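Local atomic coordinates of sialidase B (Streptococcus pneumoniae TIGR4, PDB entry 4XIL), a protein that hydrolyses alpha-(2->3)-, alpha-(2->6)- and alpha-(2->8)-glycosidic linkages of terminal sialic acids in oligosaccharides, glycoproteins and glycolipids. Residues 291-296 with 457-462. The protein carries 1 engineered substitution. Residues are numbered along the deposited sequence; the frame is centred on the assembly and turned at random.
With OPX ((1s,3R,4S)-1-[(cyclohexylamino)methyl]-3,4-dihydroxycyclopentanesulfonic acid), chain B.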
loop_
_atom_site.group_PDB
_atom_site.type_symbol
_atom_site.label_atom_id
_atom_site.label_comp_id
_atom_site.label_asym_id
_atom_site.label_seq_id
_atom_site.Cartn_x
_atom_site.Cartn_y
_atom_site.Cartn_z
ATOM N N SER A 291 3.962 12.534 -1.599
ATOM C CA SER A 291 5.404 12.697 -1.537
ATOM C C SER A 291 5.729 13.819 -0.559
ATOM O O SER A 291 5.002 14.807 -0.490
ATOM C CB SER A 291 5.963 13.062 -2.908
ATOM O OG SER A 291 7.377 13.020 -2.867
ATOM N N ILE A 292 6.834 13.679 0.170
ATOM C CA ILE A 292 7.149 14.589 1.273
ATOM C C ILE A 292 8.538 15.223 1.130
ATOM O O ILE A 292 9.482 14.564 0.709
ATOM C CB ILE A 292 7.116 13.821 2.627
ATOM C CG1 ILE A 292 5.699 13.382 2.979
ATOM C CG2 ILE A 292 7.684 14.675 3.779
ATOM C CD1 ILE A 292 5.681 12.429 4.167
ATOM N N VAL A 293 8.664 16.499 1.484
ATOM C CA VAL A 293 9.994 17.092 1.615
ATOM C C VAL A 293 9.976 18.059 2.802
ATOM O O VAL A 293 8.916 18.530 3.206
ATOM C CB VAL A 293 10.452 17.816 0.323
ATOM C CG1 VAL A 293 9.790 19.177 0.211
ATOM C CG2 VAL A 293 12.000 17.966 0.300
ATOM N N GLU A 294 11.139 18.322 3.380
ATOM C CA GLU A 294 11.237 19.338 4.429
ATOM C C GLU A 294 12.088 20.504 3.955
ATOM O O GLU A 294 13.150 20.296 3.379
ATOM C CB GLU A 294 11.816 18.762 5.726
ATOM C CG GLU A 294 11.690 19.747 6.902
ATOM C CD GLU A 294 12.249 19.210 8.209
ATOM O OE1 GLU A 294 13.343 18.620 8.182
ATOM O OE2 GLU A 294 11.588 19.387 9.264
ATOM N N ASP A 295 11.620 21.726 4.211
ATOM C CA ASP A 295 12.337 22.931 3.797
ATOM C C ASP A 295 13.121 23.478 4.981
ATOM O O ASP A 295 12.529 23.896 5.973
ATOM C CB ASP A 295 11.346 23.991 3.302
ATOM C CG ASP A 295 12.039 25.264 2.829
ATOM O OD1 ASP A 295 12.982 25.162 2.031
ATOM O OD2 ASP A 295 11.649 26.358 3.268
ATOM N N LYS A 296 14.447 23.462 4.888
ATOM C CA LYS A 296 15.279 23.861 6.022
ATOM C C LYS A 296 15.099 25.338 6.378
ATOM O O LYS A 296 15.024 25.692 7.557
ATOM C CB LYS A 296 16.763 23.554 5.780
ATOM C CG LYS A 296 17.644 23.968 6.959
ATOM C CD LYS A 296 19.072 23.450 6.862
ATOM C CE LYS A 296 19.888 23.906 8.073
ATOM N NZ LYS A 296 21.090 23.055 8.323
ATOM N N GLY A 457 10.416 14.036 -1.803
ATOM C CA GLY A 457 10.999 15.080 -2.637
ATOM C C GLY A 457 12.451 15.223 -2.214
ATOM O O GLY A 457 12.911 14.521 -1.310
ATOM N N LEU A 458 13.181 16.143 -2.834
ATOM C CA LEU A 458 14.580 16.316 -2.502
ATOM C C LEU A 458 14.868 17.762 -2.117
ATOM O O LEU A 458 14.560 18.686 -2.869
ATOM C CB LEU A 458 15.464 15.913 -3.679
ATOM C CG LEU A 458 16.962 16.185 -3.479
ATOM C CD1 LEU A 458 17.564 15.330 -2.360
ATOM C CD2 LEU A 458 17.712 15.983 -4.808
ATOM N N ALA A 459 15.423 17.947 -0.924
ATOM C CA ALA A 459 15.923 19.249 -0.497
ATOM C C ALA A 459 17.433 19.290 -0.709
ATOM O O ALA A 459 18.169 18.552 -0.069
ATOM C CB ALA A 459 15.583 19.494 0.985
ATOM N N LEU A 460 17.897 20.134 -1.627
ATOM C CA LEU A 460 19.330 20.219 -1.890
ATOM C C LEU A 460 20.059 20.758 -0.663
ATOM O O LEU A 460 19.551 21.633 0.032
ATOM C CB LEU A 460 19.613 21.090 -3.112
ATOM C CG LEU A 460 19.274 20.438 -4.458
ATOM C CD1 LEU A 460 17.788 20.202 -4.625
ATOM C CD2 LEU A 460 19.773 21.305 -5.591
ATOM N N LYS A 461 21.246 20.224 -0.411
ATOM C CA LYS A 461 21.961 20.485 0.830
ATOM C C LYS A 461 22.513 21.900 0.912
ATOM O O LYS A 461 22.505 22.510 1.977
ATOM C CB LYS A 461 23.102 19.483 1.016
ATOM C CG LYS A 461 22.666 18.039 1.197
ATOM C CD LYS A 461 21.722 17.876 2.384
ATOM C CE LYS A 461 21.713 16.435 2.893
ATOM N NZ LYS A 461 21.192 15.445 1.892
ATOM N N SER A 462 22.981 22.426 -0.212
ATOM C CA SER A 462 23.739 23.674 -0.187
ATOM C C SER A 462 22.948 24.898 -0.635
ATOM O O SER A 462 23.476 26.012 -0.660
ATOM C CB SER A 462 25.012 23.524 -1.018
ATOM O OG SER A 462 25.860 22.560 -0.424
HETATM C CAF OPX B . 20.521 10.960 9.703
HETATM C CAG OPX B . 21.003 12.382 9.487
HETATM C CAH OPX B . 19.130 10.753 9.240
HETATM C CAI OPX B . 20.697 12.922 8.138
HETATM C CAJ OPX B . 18.917 11.267 7.855
HETATM C CAK OPX B . 17.651 13.389 6.034
HETATM C CAL OPX B . 17.514 12.180 3.818
HETATM C CAM OPX B . 15.706 13.635 4.464
HETATM C CAO OPX B . 16.297 11.914 3.007
HETATM C CAP OPX B . 15.206 12.332 3.914
HETATM C CAQ OPX B . 19.271 12.719 7.747
HETATM C CAR OPX B . 17.212 13.432 4.585
HETATM N NAN OPX B . 19.076 13.217 6.362
HETATM O OAA OPX B . 17.647 16.103 4.440
HETATM O OAB OPX B . 17.719 14.830 2.400
HETATM O OAC OPX B . 16.214 10.566 2.680
HETATM O OAD OPX B . 15.051 11.460 4.940
HETATM O OAE OPX B . 19.547 14.592 3.991
HETATM S SAS OPX B . 18.082 14.795 3.805
#
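I292 and G457 tie two parallel strands, 286-294 and 451-459, near their C-terminal ends. The G457 N to I292 O hydrogen bond is short, 2.7 Å, and nearly straight at N-H...O (163°), although the donor sits above the carbonyl plane. I292 also bonds through its backbone to G455, the parallel pattern in which one residue bridges two others two apart. V293 CA and G457 CA come within 4.8 Å; beyond them the chains diverge, and within the two segments E294 O faces the A459 methyl, CB 3.5 Å away.

V293 does most of the side-chain work. It turns CG2 away from its backbone N, with CG1 at chi1 78°, which lays CG2 along the G457-A459 backbone, 3.6 Å from A459 N and 4.0 Å from A459 CB. V293 CB lies 4.1 Å from G457 CA, a close fit against a residue with no side chain. Y212 touches both V293 and A459. Further along, K461 NZ hydrogen-bonds OPX sulfonate oxygen OAE at 2.8 Å, but K461 CE crowds the same oxygen and the geometry is doubtful. OPX as a whole is also hydrogen-bonded to Q456 OE1 and T213 N.

In this sialidase beta-propeller the pair joins the innermost strands of two neighbouring blades. Between these segments one backbone hydrogen bond and one methyl-methyl contact link the strands, and I292 with G455 continues the pairing. The S291 side chain is about 10 Å from that of E503, predicted to be an active-site residue; K461, presumably cationic, would attract the sulfonate electrostatically.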